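Local coordinates for protein TASOR (Homo sapiens, PDB 6TL1) that belongs, as a whole protein, to the HUSH complex that maintains H3K9me3-linked epigenetic silencing, this chain being its pseudo-PARP domain, at residues V18-L21 with H22-L26; Q81-T84 with I85-G89; F51-K54 with R55-K59. All blocks are in the same frame, centred on the assembly; numbering follows the deposited sequence.

Interaction 1. Residues V18-L21 with H22-L26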
loop_
_atom_site.group_PDB
_atom_site.type_symbol
_atom_site.label_atom_id
_atom_site.label_comp_id
_atom_site.label_asym_id
_atom_site.label_seq_id
_atom_site.Cartn_x
_atom_site.Cartn_y
_atom_site.Cartn_z
ATOM N N VAL A 18 1.387 -10.276 11.467
ATOM C CA VAL A 18 0.676 -11.295 10.708
ATOM C C VAL A 18 -0.819 -11.029 10.750
ATOM O O VAL A 18 -1.511 -11.235 9.747
ATOM C CB VAL A 18 1.038 -12.705 11.221
ATOM C CG1 VAL A 18 0.068 -13.732 10.699
ATOM C CG2 VAL A 18 2.448 -13.073 10.784
ATOM N N ASN A 19 -1.337 -10.500 11.874
ATOM C CA ASN A 19 -2.775 -10.259 11.948
ATOM C C ASN A 19 -3.212 -9.156 10.997
ATOM O O ASN A 19 -4.353 -9.178 10.522
ATOM C CB ASN A 19 -3.226 -9.879 13.360
ATOM C CG ASN A 19 -3.247 -11.067 14.303
ATOM O OD1 ASN A 19 -3.175 -12.192 13.862
ATOM N ND2 ASN A 19 -3.387 -10.812 15.603
ATOM N N ILE A 20 -2.342 -8.177 10.735
ATOM C CA ILE A 20 -2.652 -7.163 9.727
ATOM C C ILE A 20 -2.830 -7.829 8.367
ATOM O O ILE A 20 -3.796 -7.556 7.644
ATOM C CB ILE A 20 -1.543 -6.098 9.688
ATOM C CG1 ILE A 20 -1.457 -5.351 11.030
ATOM C CG2 ILE A 20 -1.787 -5.106 8.536
ATOM C CD1 ILE A 20 -0.184 -4.575 11.159
ATOM N N LEU A 21 -1.943 -8.764 8.029
ATOM C CA LEU A 21 -2.076 -9.470 6.754
ATOM C C LEU A 21 -3.324 -10.348 6.723
ATOM O O LEU A 21 -4.116 -10.274 5.775
ATOM C CB LEU A 21 -0.829 -10.311 6.494
ATOM C CG LEU A 21 0.472 -9.506 6.352
ATOM C CD1 LEU A 21 1.657 -10.382 6.665
ATOM C CD2 LEU A 21 0.610 -8.910 4.965
ATOM N N HIS A 22 -3.533 -11.167 7.765
ATOM C CA HIS A 22 -4.671 -12.087 7.783
ATOM C C HIS A 22 -6.001 -11.357 7.723
ATOM O O HIS A 22 -6.982 -11.896 7.206
ATOM C CB HIS A 22 -4.635 -12.968 9.040
ATOM C CG HIS A 22 -3.615 -14.054 8.985
ATOM N ND1 HIS A 22 -3.321 -14.853 10.070
ATOM C CD2 HIS A 22 -2.830 -14.487 7.970
ATOM C CE1 HIS A 22 -2.396 -15.733 9.726
ATOM N NE2 HIS A 22 -2.080 -15.532 8.458
ATOM N N SER A 23 -6.080 -10.169 8.298
ATOM C CA SER A 23 -7.334 -9.435 8.273
ATOM C C SER A 23 -7.533 -8.637 6.984
ATOM O O SER A 23 -8.565 -7.978 6.835
ATOM C CB SER A 23 -7.410 -8.521 9.494
ATOM O OG SER A 23 -6.450 -7.497 9.387
ATOM N N SER A 24 -6.569 -8.663 6.059
ATOM C CA SER A 24 -6.589 -7.795 4.883
ATOM C C SER A 24 -6.645 -8.581 3.574
ATOM O O SER A 24 -6.288 -8.052 2.516
ATOM C CB SER A 24 -5.364 -6.882 4.892
ATOM O OG SER A 24 -5.240 -6.220 6.146
ATOM N N TYR A 25 -7.089 -9.825 3.623
ATOM C CA TYR A 25 -7.212 -10.634 2.422
ATOM C C TYR A 25 -8.479 -10.283 1.660
ATOM O O TYR A 25 -9.510 -9.924 2.240
ATOM C CB TYR A 25 -7.245 -12.127 2.769
ATOM C CG TYR A 25 -5.937 -12.704 3.270
ATOM C CD1 TYR A 25 -4.722 -12.220 2.810
ATOM C CD2 TYR A 25 -5.924 -13.742 4.209
ATOM C CE1 TYR A 25 -3.526 -12.749 3.264
ATOM C CE2 TYR A 25 -4.735 -14.278 4.668
ATOM C CZ TYR A 25 -3.541 -13.769 4.197
ATOM O OH TYR A 25 -2.358 -14.290 4.646
ATOM N N LEU A 26 -8.396 -10.394 0.336
ATOM C CA LEU A 26 -9.628 -10.360 -0.438
ATOM C C LEU A 26 -10.386 -11.666 -0.260
ATOM O O LEU A 26 -11.620 -11.678 -0.167
ATOM C CB LEU A 26 -9.327 -10.120 -1.913
ATOM C CG LEU A 26 -10.568 -10.270 -2.790
ATOM C CD1 LEU A 26 -11.552 -9.142 -2.505
ATOM C CD2 LEU A 26 -10.195 -10.317 -4.270
#
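Val18 and His22, one helical turn apart, run side by side and meet through a CH-pi contact. The methyl CG1 of Val18 lies 3.6 Å from the centroid of the His22 imidazole, over one face but shifted toward the CE1 rim. It gets there because CG1 is anti to the backbone N (chi1 166°). A beta-branched aliphatic residue thus gives the flat ring a surface to lie against.

Backbone bonds follow: His22 N meets Val18 O at 2.8 Å in a nearly straight bond. Ser23 N reaches Asn19 O, at a bent 148°, whereas Ser24 N turns back to Leu21 O at 2.9 Å and approaches from above the carbonyl plane, an i to i+3 closure of the kind found where a helix tightens at its C terminus. Both serine hydroxyls fold back onto this turn: Ser23 OG lies between Asn19 O and Ile20 O, and Ser24 OG bonds Ile20 O, modelled so short that its exact length is doubtful. A small hydroxyl side chain suits position 24, since Ser24 N is poorly angled for Ile20 O.

Carbonyl-to-ring packing follows, Leu21 O sitting 3.5 Å above one face of Tyr25. The Tyr25 hydroxyl bonds Tyr36 on strand 34-42, while Ile20 and Leu21 pack on Phe74 of strand 71-77, seating the end of helix 12-22 against the large antiparallel sheet.

Interaction 2. Residues Q81-T84 with I85-G89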
loop_
_atom_site.group_PDB
_atom_site.type_symbol
_atom_site.label_atom_id
_atom_site.label_comp_id
_atom_site.label_asym_id
_atom_site.label_seq_id
_atom_site.Cartn_x
_atom_site.Cartn_y
_atom_site.Cartn_z
ATOM N N GLN A 81 14.875 -5.038 -2.757
ATOM C CA GLN A 81 14.744 -3.595 -2.641
ATOM C C GLN A 81 13.964 -3.177 -1.402
ATOM O O GLN A 81 13.610 -1.999 -1.281
ATOM C CB GLN A 81 14.084 -3.024 -3.898
ATOM C CG GLN A 81 14.735 -1.744 -4.399
ATOM C CD GLN A 81 16.199 -1.929 -4.769
ATOM O OE1 GLN A 81 16.663 -3.048 -5.003
ATOM N NE2 GLN A 81 16.934 -0.824 -4.833
ATOM N N VAL A 82 13.677 -4.119 -0.494
ATOM C CA VAL A 82 13.103 -3.775 0.806
ATOM C C VAL A 82 13.908 -2.663 1.456
ATOM O O VAL A 82 13.352 -1.721 2.036
ATOM C CB VAL A 82 13.047 -5.013 1.720
ATOM C CG1 VAL A 82 12.702 -4.595 3.150
ATOM C CG2 VAL A 82 12.043 -6.020 1.209
ATOM N N GLN A 83 15.232 -2.765 1.372
ATOM C CA GLN A 83 16.117 -1.792 2.006
ATOM C C GLN A 83 15.830 -0.375 1.535
ATOM O O GLN A 83 15.636 0.529 2.354
ATOM C CB GLN A 83 17.571 -2.161 1.721
ATOM C CG GLN A 83 18.606 -1.113 2.169
ATOM C CD GLN A 83 18.554 -0.816 3.653
ATOM O OE1 GLN A 83 18.328 -1.711 4.465
ATOM N NE2 GLN A 83 18.776 0.445 4.015
ATOM N N THR A 84 15.766 -0.170 0.216
ATOM C CA THR A 84 15.641 1.185 -0.320
ATOM C C THR A 84 14.289 1.811 -0.006
ATOM O O THR A 84 14.222 2.991 0.360
ATOM C CB THR A 84 15.872 1.169 -1.826
ATOM O OG1 THR A 84 17.148 0.576 -2.099
ATOM C CG2 THR A 84 15.853 2.583 -2.373
ATOM N N ILE A 85 13.201 1.045 -0.131
ATOM C CA ILE A 85 11.883 1.602 0.172
ATOM C C ILE A 85 11.748 1.902 1.662
ATOM O O ILE A 85 11.184 2.932 2.047
ATOM C CB ILE A 85 10.751 0.681 -0.333
ATOM C CG1 ILE A 85 10.648 0.708 -1.857
ATOM C CG2 ILE A 85 9.417 1.096 0.257
ATOM C CD1 ILE A 85 11.463 -0.330 -2.573
ATOM N N CYS A 86 12.239 1.015 2.533
ATOM C CA CYS A 86 12.081 1.291 3.957
ATOM C C CYS A 86 12.983 2.435 4.409
ATOM O O CYS A 86 12.635 3.174 5.338
ATOM C CB CYS A 86 12.342 0.027 4.770
ATOM S SG CYS A 86 11.086 -1.249 4.464
ATOM N N GLU A 87 14.121 2.624 3.755
ATOM C CA GLU A 87 15.008 3.689 4.188
ATOM C C GLU A 87 14.657 5.015 3.526
ATOM O O GLU A 87 14.682 6.053 4.192
ATOM C CB GLU A 87 16.461 3.314 3.908
ATOM C CG GLU A 87 17.395 4.504 3.863
ATOM C CD GLU A 87 18.811 4.134 3.467
ATOM O OE1 GLU A 87 19.676 5.027 3.511
ATOM O OE2 GLU A 87 19.029 2.974 3.066
ATOM N N LYS A 88 14.234 4.994 2.258
ATOM C CA LYS A 88 13.989 6.222 1.508
ATOM C C LYS A 88 12.508 6.537 1.350
ATOM O O LYS A 88 12.170 7.680 1.025
ATOM C CB LYS A 88 14.547 6.106 0.077
ATOM C CG LYS A 88 16.004 5.736 -0.100
ATOM C CD LYS A 88 16.953 6.893 0.016
ATOM C CE LYS A 88 17.635 6.893 1.356
ATOM N NZ LYS A 88 18.794 7.818 1.376
ATOM N N GLY A 89 11.626 5.578 1.610
ATOM C CA GLY A 89 10.218 5.760 1.345
ATOM C C GLY A 89 9.861 5.348 -0.072
ATOM O O GLY A 89 10.715 5.097 -0.924
#
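Val82 CG1 touches Cys86 SG at 3.9 Å, one turn further along the helix, on the tightly packed side of the contact. The sulfur is brought to that methyl by its place beside the backbone N (chi1 -66°), and a compact, weakly polar thiol fits well among aliphatic groups. Val82 and Cys86 both reach Phe4 and Val204, while Ile85 leans on Phe132, so these apolar residues line the face of the helix turned to the sheet. The side chains of Gln81 and Ile85 cross at about a right angle, and Gln81 O accepts Ile85 N in a long but nearly straight bond; the modelled approach of Ile85 CD1 to the same oxygen is too close to be trusted.

The solvent side is polar and looser. Gln83 NE2 donates to Glu87 OE2 at 2.7 Å; OE2 lies in the amide plane of Gln83, but NE2 comes to the anti side of OE2, well out of the carboxylate plane, and the two flat groups stand 71° apart. Long, flexible side chains are apt here, spanning one turn at the surface. A long salt bridge from Lys88 NZ reaches Glu87 OE1, while nearer the backbone the Lys88 CG methylene rests 3.9 Å from Thr84 CG2.

Gly89 leaves the helix with phi 88°, a conformation strained for any residue bearing a CB, although its N still bonds Ile85 O. Together these features make a short amphipathic alpha-helix, with Gln81 at the N-cap position, laid on the antiparallel sheet of the pseudo-PARP domain.

Interaction 3. Residues F51-K54 with R55-K59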
loop_
_atom_site.group_PDB
_atom_site.type_symbol
_atom_site.label_atom_id
_atom_site.label_comp_id
_atom_site.label_asym_id
_atom_site.label_seq_id
_atom_site.Cartn_x
_atom_site.Cartn_y
_atom_site.Cartn_z
ATOM N N PHE A 51 5.137 11.667 8.196
ATOM C CA PHE A 51 3.780 11.135 8.286
ATOM C C PHE A 51 3.002 11.873 9.367
ATOM O O PHE A 51 1.876 12.341 9.143
ATOM C CB PHE A 51 3.842 9.624 8.570
ATOM C CG PHE A 51 2.507 8.922 8.546
ATOM C CD1 PHE A 51 1.730 8.843 9.693
ATOM C CD2 PHE A 51 2.052 8.290 7.387
ATOM C CE1 PHE A 51 0.511 8.183 9.679
ATOM C CE2 PHE A 51 0.831 7.629 7.372
ATOM C CZ PHE A 51 0.068 7.572 8.517
ATOM N N THR A 52 3.612 12.022 10.546
ATOM C CA THR A 52 2.952 12.728 11.638
ATOM C C THR A 52 2.705 14.187 11.282
ATOM O O THR A 52 1.625 14.725 11.552
ATOM C CB THR A 52 3.807 12.642 12.900
ATOM O OG1 THR A 52 3.748 11.317 13.442
ATOM C CG2 THR A 52 3.346 13.660 13.937
ATOM N N GLU A 53 3.688 14.837 10.656
ATOM C CA GLU A 53 3.502 16.216 10.217
ATOM C C GLU A 53 2.355 16.318 9.215
ATOM O O GLU A 53 1.499 17.204 9.324
ATOM C CB GLU A 53 4.807 16.730 9.605
ATOM C CG GLU A 53 4.734 18.090 8.944
ATOM C CD GLU A 53 4.311 19.197 9.888
ATOM O OE1 GLU A 53 3.531 20.073 9.456
ATOM O OE2 GLU A 53 4.745 19.186 11.060
ATOM N N LYS A 54 2.309 15.401 8.247
ATOM C CA LYS A 54 1.249 15.432 7.241
ATOM C C LYS A 54 -0.116 15.247 7.879
ATOM O O LYS A 54 -1.073 15.943 7.528
ATOM C CB LYS A 54 1.486 14.342 6.192
ATOM C CG LYS A 54 0.344 14.167 5.187
ATOM C CD LYS A 54 0.256 15.382 4.267
ATOM C CE LYS A 54 -0.821 15.174 3.195
ATOM N NZ LYS A 54 -0.958 16.344 2.271
ATOM N N ARG A 55 -0.217 14.348 8.858
ATOM C CA ARG A 55 -1.499 14.158 9.523
ATOM C C ARG A 55 -1.974 15.427 10.208
ATOM O O ARG A 55 -3.171 15.726 10.199
ATOM C CB ARG A 55 -1.441 13.019 10.542
ATOM C CG ARG A 55 -2.841 12.723 11.036
ATOM C CD ARG A 55 -2.890 12.198 12.427
ATOM N NE ARG A 55 -2.361 10.847 12.501
ATOM C CZ ARG A 55 -1.267 10.511 13.177
ATOM N NH1 ARG A 55 -0.584 11.432 13.847
ATOM N NH2 ARG A 55 -0.862 9.248 13.191
ATOM N N ARG A 56 -1.067 16.181 10.839
ATOM C CA ARG A 56 -1.532 17.396 11.491
ATOM C C ARG A 56 -1.878 18.475 10.471
ATOM O O ARG A 56 -2.744 19.318 10.733
ATOM C CB ARG A 56 -0.497 17.914 12.492
ATOM C CG ARG A 56 -0.245 16.982 13.681
ATOM C CD ARG A 56 0.677 17.639 14.682
ATOM N NE ARG A 56 -0.080 18.509 15.562
ATOM C CZ ARG A 56 0.461 19.248 16.516
ATOM N NH1 ARG A 56 -0.310 20.007 17.280
ATOM N NH2 ARG A 56 1.775 19.228 16.703
ATOM N N GLU A 57 -1.219 18.486 9.312
ATOM C CA GLU A 57 -1.628 19.440 8.280
ATOM C C GLU A 57 -2.991 19.076 7.713
ATOM O O GLU A 57 -3.790 19.962 7.397
ATOM C CB GLU A 57 -0.598 19.527 7.152
ATOM C CG GLU A 57 0.842 19.594 7.578
ATOM C CD GLU A 57 1.777 19.855 6.412
ATOM O OE1 GLU A 57 1.342 19.688 5.250
ATOM O OE2 GLU A 57 2.947 20.226 6.655
ATOM N N LEU A 58 -3.281 17.782 7.584
ATOM C CA LEU A 58 -4.598 17.394 7.083
ATOM C C LEU A 58 -5.688 17.851 8.040
ATOM O O LEU A 58 -6.723 18.378 7.608
ATOM C CB LEU A 58 -4.668 15.883 6.852
ATOM C CG LEU A 58 -3.897 15.349 5.644
ATOM C CD1 LEU A 58 -3.884 13.826 5.632
ATOM C CD2 LEU A 58 -4.481 15.892 4.334
ATOM N N LYS A 59 -5.463 17.688 9.348
ATOM C CA LYS A 59 -6.440 18.159 10.326
ATOM C C LYS A 59 -6.527 19.676 10.346
ATOM O O LYS A 59 -7.609 20.232 10.572
ATOM C CB LYS A 59 -6.077 17.643 11.722
ATOM C CG LYS A 59 -7.095 18.005 12.801
ATOM C CD LYS A 59 -6.740 17.361 14.134
ATOM C CE LYS A 59 -7.854 17.545 15.148
ATOM N NZ LYS A 59 -7.440 17.138 16.531
HETATM O O HOH W 1 -1.089 18.665 3.679
#
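Lys54 lays the end of its aliphatic chain across Leu58, CE coming to 3.9 Å from CD2, in an i to i+4 contact on the amphipathic alpha-helix 45-60. The lysine starts with CG anti to the backbone N (chi1 173°), bends once at chi2 and then runs straight, which carries its methylenes over the leucine and its ammonium beyond it. Lysine suits this boundary: its carbons join the buried leucine, while NZ forms a salt bridge with Glu186.

On the same helix, Arg55 brings NH2 to the edge of the Phe51 ring. Arg55 NH2 lies in the plane of the ring, 3.9 Å from CE1, and the guanidinium stands 84° to that ring, so this is an edge approach and not a cation-pi stack. Both side chains touch Met135; the charge itself is directed to Glu70.

Glu53 and Glu57 present the awkward pairing. Glu53 OE1 and Glu57 OE2 are only 2.9 Å apart, two acceptors, with their carboxylate planes turned 73° from each other. Such a distance between like charges would probably raise the affinity of one of them for a proton. Glu57 has a salt bridge to Arg197, which probably offsets part of the repulsion.

Beneath the side chains the backbone is regular: Leu58 N reaches Lys54 O at 2.9 Å. A water closes the remaining gap between Lys54 and Glu57, accepting from NZ of Lys54 at 2.7 Å and donating to OE1 of Glu57 at 3.1 Å.

How the interactions relate
Followed from the N terminus, the chain meets interaction 1 at the end of helix 12-22, then interaction 3 within helix 45-60 and lastly interaction 2 in helix 82-88. All three are local turns in series: each joins neighbouring stretches, so none closes a long loop, nests in another or crosses it. Strand 34-42 links the first two helices and strand 71-77 the last two. Interactions 1 and 2 bear on the same five-stranded antiparallel sheet, sharing strand 199-209, with centres about 22 Å apart. Interaction 3 lies farther out, tying its helix through Met135, Glu186 and Arg197 to neighbouring loops; its nearest atoms are about 10 Å from interaction 2.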